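Local coordinates for protein polysialic acid O-acetyltransferase (Escherichia coli, PDB 3JQY) that catalyses the transfer of acetyl groups from acetyl-CoA to the capsular polysialic acid, preferring long sialic acid polymers, at residues 112-117 against 133-138; 173-178 against 190-195. One frame throughout, in Å; residues are numbered along the deposited sequence.

Contact 1. Residues 112-117 against 133-138; sequences TTIGAG and CMIARD
T112 turns its hydroxyl to the backbone of C133. OG1 lies anti to the carbonyl carbon (chi1 -80°) and accepts a nearly straight bond from C133 N at 2.9 Å. The same hydroxyl is bonded to G130 O, so both neighbours fix its rotation. CG2 lies 3.9 Å from C133 CB. An alanine here would probably leave C133 N without this acceptor and G130 O without its hydroxyl partner, and open a small gap beside C133 CB.

Parallel strand pairing continues the contact. T113 N bonds to C133 O, and T113 O accepts from I135 N at 2.8 Å. T113 holds OG1 between its backbone N and carbonyl carbon (chi1 62°). That hydroxyl binds R222 and a water that donates to I135 O, which G115 N also reaches. On the other face, the side chains of I114 and I135 run alongside each other, with I114 CG1 3.9 Å from I135 CB. I94 and V172 extend this row.

A side chain at G115 would clash with the backbone of A136 and R137. Beyond it, D138 N bonds to A116 O at 2.8 Å. A116 CB sits over one face of the R137 guanidinium, toward its rim. Such stacked, aligned residues on successive coils are typical of the left-handed beta-helix of hexapeptide-repeat transferases.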
loop_
_atom_site.group_PDB
_atom_site.type_symbol
_atom_site.label_atom_id
_atom_site.label_comp_id
_atom_site.label_asym_id
_atom_site.label_seq_id
_atom_site.Cartn_x
_atom_site.Cartn_y
_atom_site.Cartn_z
ATOM N N THR B 112 -18.412 -2.672 -16.750
ATOM C CA THR B 112 -17.593 -2.491 -15.564
ATOM C C THR B 112 -16.186 -2.063 -15.982
ATOM O O THR B 112 -15.647 -2.565 -16.968
ATOM C CB THR B 112 -17.557 -3.788 -14.734
ATOM O OG1 THR B 112 -18.762 -3.878 -13.955
ATOM C CG2 THR B 112 -16.339 -3.828 -13.818
ATOM N N THR B 113 -15.604 -1.116 -15.252
ATOM C CA THR B 113 -14.249 -0.657 -15.545
ATOM C C THR B 113 -13.298 -1.047 -14.428
ATOM O O THR B 113 -13.637 -0.951 -13.250
ATOM C CB THR B 113 -14.192 0.864 -15.789
ATOM O OG1 THR B 113 -14.598 1.570 -14.605
ATOM C CG2 THR B 113 -15.128 1.229 -16.928
ATOM N N ILE B 114 -12.115 -1.511 -14.812
ATOM C CA ILE B 114 -11.151 -2.022 -13.846
ATOM C C ILE B 114 -9.778 -1.432 -14.132
ATOM O O ILE B 114 -9.261 -1.533 -15.249
ATOM C CB ILE B 114 -11.075 -3.557 -13.899
ATOM C CG1 ILE B 114 -12.417 -4.170 -13.468
ATOM C CG2 ILE B 114 -9.914 -4.058 -13.058
ATOM C CD1 ILE B 114 -12.581 -5.646 -13.816
ATOM N N GLY B 115 -9.194 -0.811 -13.113
ATOM C CA GLY B 115 -7.917 -0.134 -13.256
ATOM C C GLY B 115 -6.690 -1.031 -13.210
ATOM O O GLY B 115 -6.754 -2.194 -12.809
ATOM N N ALA B 116 -5.554 -0.468 -13.615
ATOM C CA ALA B 116 -4.292 -1.193 -13.616
ATOM C C ALA B 116 -3.955 -1.704 -12.220
ATOM O O ALA B 116 -4.270 -1.060 -11.223
ATOM C CB ALA B 116 -3.166 -0.290 -14.143
ATOM N N GLY B 117 -3.299 -2.856 -12.149
ATOM C CA GLY B 117 -2.886 -3.401 -10.871
ATOM C C GLY B 117 -3.913 -4.345 -10.276
ATOM O O GLY B 117 -3.748 -4.827 -9.162
ATOM N N CYS B 133 -19.826 -1.601 -12.433
ATOM C CA CYS B 133 -18.912 -1.283 -11.336
ATOM C C CYS B 133 -17.762 -0.379 -11.779
ATOM O O CYS B 133 -17.382 -0.354 -12.955
ATOM C CB CYS B 133 -18.355 -2.553 -10.681
ATOM S SG CYS B 133 -19.586 -3.486 -9.733
ATOM N N MET B 134 -17.231 0.376 -10.824
ATOM C CA MET B 134 -16.043 1.185 -11.045
ATOM C C MET B 134 -14.975 0.692 -10.082
ATOM O O MET B 134 -15.033 0.966 -8.883
ATOM C CB MET B 134 -16.341 2.670 -10.803
ATOM C CG MET B 134 -15.145 3.594 -11.069
ATOM S SD MET B 134 -15.626 5.339 -11.135
ATOM C CE MET B 134 -16.080 5.631 -9.425
ATOM N N ILE B 135 -14.026 -0.074 -10.609
ATOM C CA ILE B 135 -12.935 -0.616 -9.811
ATOM C C ILE B 135 -11.670 0.186 -10.103
ATOM O O ILE B 135 -11.180 0.195 -11.235
ATOM C CB ILE B 135 -12.691 -2.103 -10.149
ATOM C CG1 ILE B 135 -14.002 -2.908 -10.102
ATOM C CG2 ILE B 135 -11.619 -2.695 -9.243
ATOM C CD1 ILE B 135 -14.792 -2.745 -8.821
ATOM N N ALA B 136 -11.147 0.873 -9.092
ATOM C CA ALA B 136 -9.982 1.729 -9.278
ATOM C C ALA B 136 -8.702 0.908 -9.410
ATOM O O ALA B 136 -8.744 -0.325 -9.448
ATOM C CB ALA B 136 -9.863 2.711 -8.122
ATOM N N ARG B 137 -7.567 1.596 -9.470
ATOM C CA ARG B 137 -6.287 0.920 -9.629
ATOM C C ARG B 137 -5.887 0.175 -8.366
ATOM O O ARG B 137 -6.305 0.529 -7.262
ATOM C CB ARG B 137 -5.194 1.925 -10.007
ATOM C CG ARG B 137 -5.424 2.555 -11.372
ATOM C CD ARG B 137 -4.194 3.298 -11.877
ATOM N NE ARG B 137 -4.356 3.690 -13.276
ATOM C CZ ARG B 137 -3.349 3.943 -14.108
ATOM N NH1 ARG B 137 -2.095 3.847 -13.687
ATOM N NH2 ARG B 137 -3.596 4.290 -15.363
ATOM N N ASP B 138 -5.073 -0.862 -8.548
ATOM C CA ASP B 138 -4.501 -1.622 -7.441
ATOM C C ASP B 138 -5.558 -2.206 -6.515
ATOM O O ASP B 138 -5.473 -2.065 -5.296
ATOM C CB ASP B 138 -3.513 -0.760 -6.654
ATOM C CG ASP B 138 -2.338 -0.313 -7.500
ATOM O OD1 ASP B 138 -1.903 -1.097 -8.366
ATOM O OD2 ASP B 138 -1.850 0.816 -7.295
HETATM O O HOH W 1 -12.224 1.998 -13.228
HETATM O O HOH W 2 -7.377 -2.628 -9.899
#

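Contact 2. Residues 173-178 against 190-195; sequences GRNVSI and IGYGSI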
loop_
_atom_site.group_PDB
_atom_site.type_symbol
_atom_site.label_atom_id
_atom_site.label_comp_id
_atom_site.label_asym_id
_atom_site.label_seq_id
_atom_site.Cartn_x
_atom_site.Cartn_y
_atom_site.Cartn_z
ATOM N N GLY B 173 -12.528 1.643 -4.357
ATOM C CA GLY B 173 -11.471 2.636 -4.408
ATOM C C GLY B 173 -10.084 2.075 -4.631
ATOM O O GLY B 173 -9.867 0.858 -4.611
ATOM N N ARG B 174 -9.139 2.986 -4.840
ATOM C CA ARG B 174 -7.757 2.638 -5.125
ATOM C C ARG B 174 -7.054 1.973 -3.940
ATOM O O ARG B 174 -7.312 2.297 -2.778
ATOM C CB ARG B 174 -7.011 3.905 -5.544
ATOM C CG ARG B 174 -5.514 3.780 -5.651
ATOM C CD ARG B 174 -4.949 5.144 -6.065
ATOM N NE ARG B 174 -3.501 5.219 -5.912
ATOM C CZ ARG B 174 -2.805 6.351 -5.958
ATOM N NH1 ARG B 174 -3.424 7.517 -6.142
ATOM N NH2 ARG B 174 -1.488 6.316 -5.813
ATOM N N ASN B 175 -6.186 1.030 -4.222
ATOM C CA ASN B 175 -5.369 0.416 -3.225
ATOM C C ASN B 175 -6.179 -0.290 -2.147
ATOM O O ASN B 175 -5.969 -0.065 -1.014
ATOM C CB ASN B 175 -4.414 1.422 -2.586
ATOM C CG ASN B 175 -3.349 0.771 -1.761
ATOM O OD1 ASN B 175 -3.006 -0.358 -1.963
ATOM N ND2 ASN B 175 -2.812 1.520 -0.815
ATOM N N VAL B 176 -7.028 -1.192 -2.609
ATOM C CA VAL B 176 -7.957 -1.897 -1.732
ATOM C C VAL B 176 -7.765 -3.390 -1.909
ATOM O O VAL B 176 -7.560 -3.852 -3.025
ATOM C CB VAL B 176 -9.412 -1.603 -2.141
ATOM C CG1 VAL B 176 -10.370 -2.648 -1.555
ATOM C CG2 VAL B 176 -9.818 -0.198 -1.714
ATOM N N SER B 177 -7.835 -4.138 -0.811
ATOM C CA SER B 177 -7.957 -5.591 -0.881
ATOM C C SER B 177 -9.311 -5.984 -0.336
ATOM O O SER B 177 -9.750 -5.492 0.717
ATOM C CB SER B 177 -6.871 -6.288 -0.064
ATOM O OG SER B 177 -5.642 -6.289 -0.755
ATOM N N ILE B 178 -9.979 -6.861 -1.065
ATOM C CA ILE B 178 -11.177 -7.506 -0.560
ATOM C C ILE B 178 -10.822 -8.963 -0.285
ATOM O O ILE B 178 -10.349 -9.671 -1.173
ATOM C CB ILE B 178 -12.335 -7.383 -1.553
ATOM C CG1 ILE B 178 -12.686 -5.910 -1.767
ATOM C CG2 ILE B 178 -13.557 -8.133 -1.047
ATOM C CD1 ILE B 178 -13.885 -5.692 -2.658
ATOM N N ILE B 190 -16.286 1.405 -1.469
ATOM C CA ILE B 190 -15.173 1.002 -0.607
ATOM C C ILE B 190 -14.075 2.055 -0.714
ATOM O O ILE B 190 -13.595 2.354 -1.809
ATOM C CB ILE B 190 -14.587 -0.377 -0.991
ATOM C CG1 ILE B 190 -15.676 -1.456 -0.990
ATOM C CG2 ILE B 190 -13.448 -0.756 -0.038
ATOM C CD1 ILE B 190 -16.413 -1.594 0.343
ATOM N N GLY B 191 -13.678 2.616 0.421
ATOM C CA GLY B 191 -12.737 3.722 0.420
ATOM C C GLY B 191 -11.309 3.339 0.110
ATOM O O GLY B 191 -10.876 2.212 0.383
ATOM N N TYR B 192 -10.571 4.292 -0.456
ATOM C CA TYR B 192 -9.136 4.146 -0.685
ATOM C C TYR B 192 -8.458 3.461 0.487
ATOM O O TYR B 192 -8.722 3.804 1.645
ATOM C CB TYR B 192 -8.478 5.525 -0.860
ATOM C CG TYR B 192 -6.970 5.425 -0.883
ATOM C CD1 TYR B 192 -6.277 5.358 -2.085
ATOM C CD2 TYR B 192 -6.245 5.345 0.298
ATOM C CE1 TYR B 192 -4.896 5.232 -2.110
ATOM C CE2 TYR B 192 -4.869 5.217 0.285
ATOM C CZ TYR B 192 -4.202 5.157 -0.920
ATOM O OH TYR B 192 -2.833 5.031 -0.930
ATOM N N GLY B 193 -7.580 2.503 0.193
ATOM C CA GLY B 193 -6.693 1.949 1.203
ATOM C C GLY B 193 -7.318 0.881 2.085
ATOM O O GLY B 193 -6.666 0.352 2.986
ATOM N N SER B 194 -8.579 0.555 1.832
ATOM C CA SER B 194 -9.276 -0.391 2.701
ATOM C C SER B 194 -8.742 -1.816 2.582
ATOM O O SER B 194 -8.251 -2.221 1.534
ATOM C CB SER B 194 -10.773 -0.399 2.378
ATOM O OG SER B 194 -11.350 0.868 2.650
ATOM N N ILE B 195 -8.854 -2.574 3.670
ATOM C CA ILE B 195 -8.830 -4.030 3.585
ATOM C C ILE B 195 -10.150 -4.517 4.162
ATOM O O ILE B 195 -10.419 -4.361 5.351
ATOM C CB ILE B 195 -7.627 -4.668 4.316
ATOM C CG1 ILE B 195 -6.317 -4.192 3.674
ATOM C CG2 ILE B 195 -7.740 -6.191 4.266
ATOM C CD1 ILE B 195 -5.054 -4.899 4.173
HETATM O O HOH W 3 -5.434 -1.977 0.902
#
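G173 N bonds to I190 O at 2.9 Å, and the two segments then turn a corner together, as successive coils of the left-handed beta-helix. G191 to S194 form a type II turn. G193 N bonds to R174 O at 3.0 Å. Past the corner, S177 N bonds to S194 O, and S177 pairs with I195 in parallel. A side chain at G173 would clash with I190 O and Y192 N.

Y192 has CG anti to its backbone N (chi1 171°), and its ring lies alongside the extended R174 chain. R174 CD meets the ring edge in plane, while CE1 of Y192 sits over one face of the guanidinium. The two planes are 84° apart. The guanidinium makes a salt bridge to E119 of a second subunit, and Y192 packs on S177 of that subunit, so this corner faces the trimer interface.

The side chains of V176 and I190 cross at about a right angle, with V176 CG1 3.9 Å from I190 CG2. V176 CG2 reaches 3.4 Å from G191 O. That oxygen takes two bonds from S194 on the same face of its plane, from N at 3.2 Å and from OG at 2.7 Å.

Contact 1 comes first along the chain and closes before contact 2 opens. Their centres are 11 Å apart. Contact 1 pairs strands 113-114 and 134-135. In the same sheet 171-172 and 189-190 follow, and contact 2 begins where they end, turning the corner into the sheet of 176-178 and 195-196. There 133-138 touches 173-178 directly. R137 O and N175 N, and D138 O and V176 N, probably form hydrogen bonds, while A136 packs on G173 and R174. The chain between these two segments carries D145, G146 and H147, probable acetyl-CoA ligands. M134 of contact 1 packs on H147 of a second subunit, and contact 2 also reaches a neighbouring subunit. The stacked coils thus also meet their trimer partners.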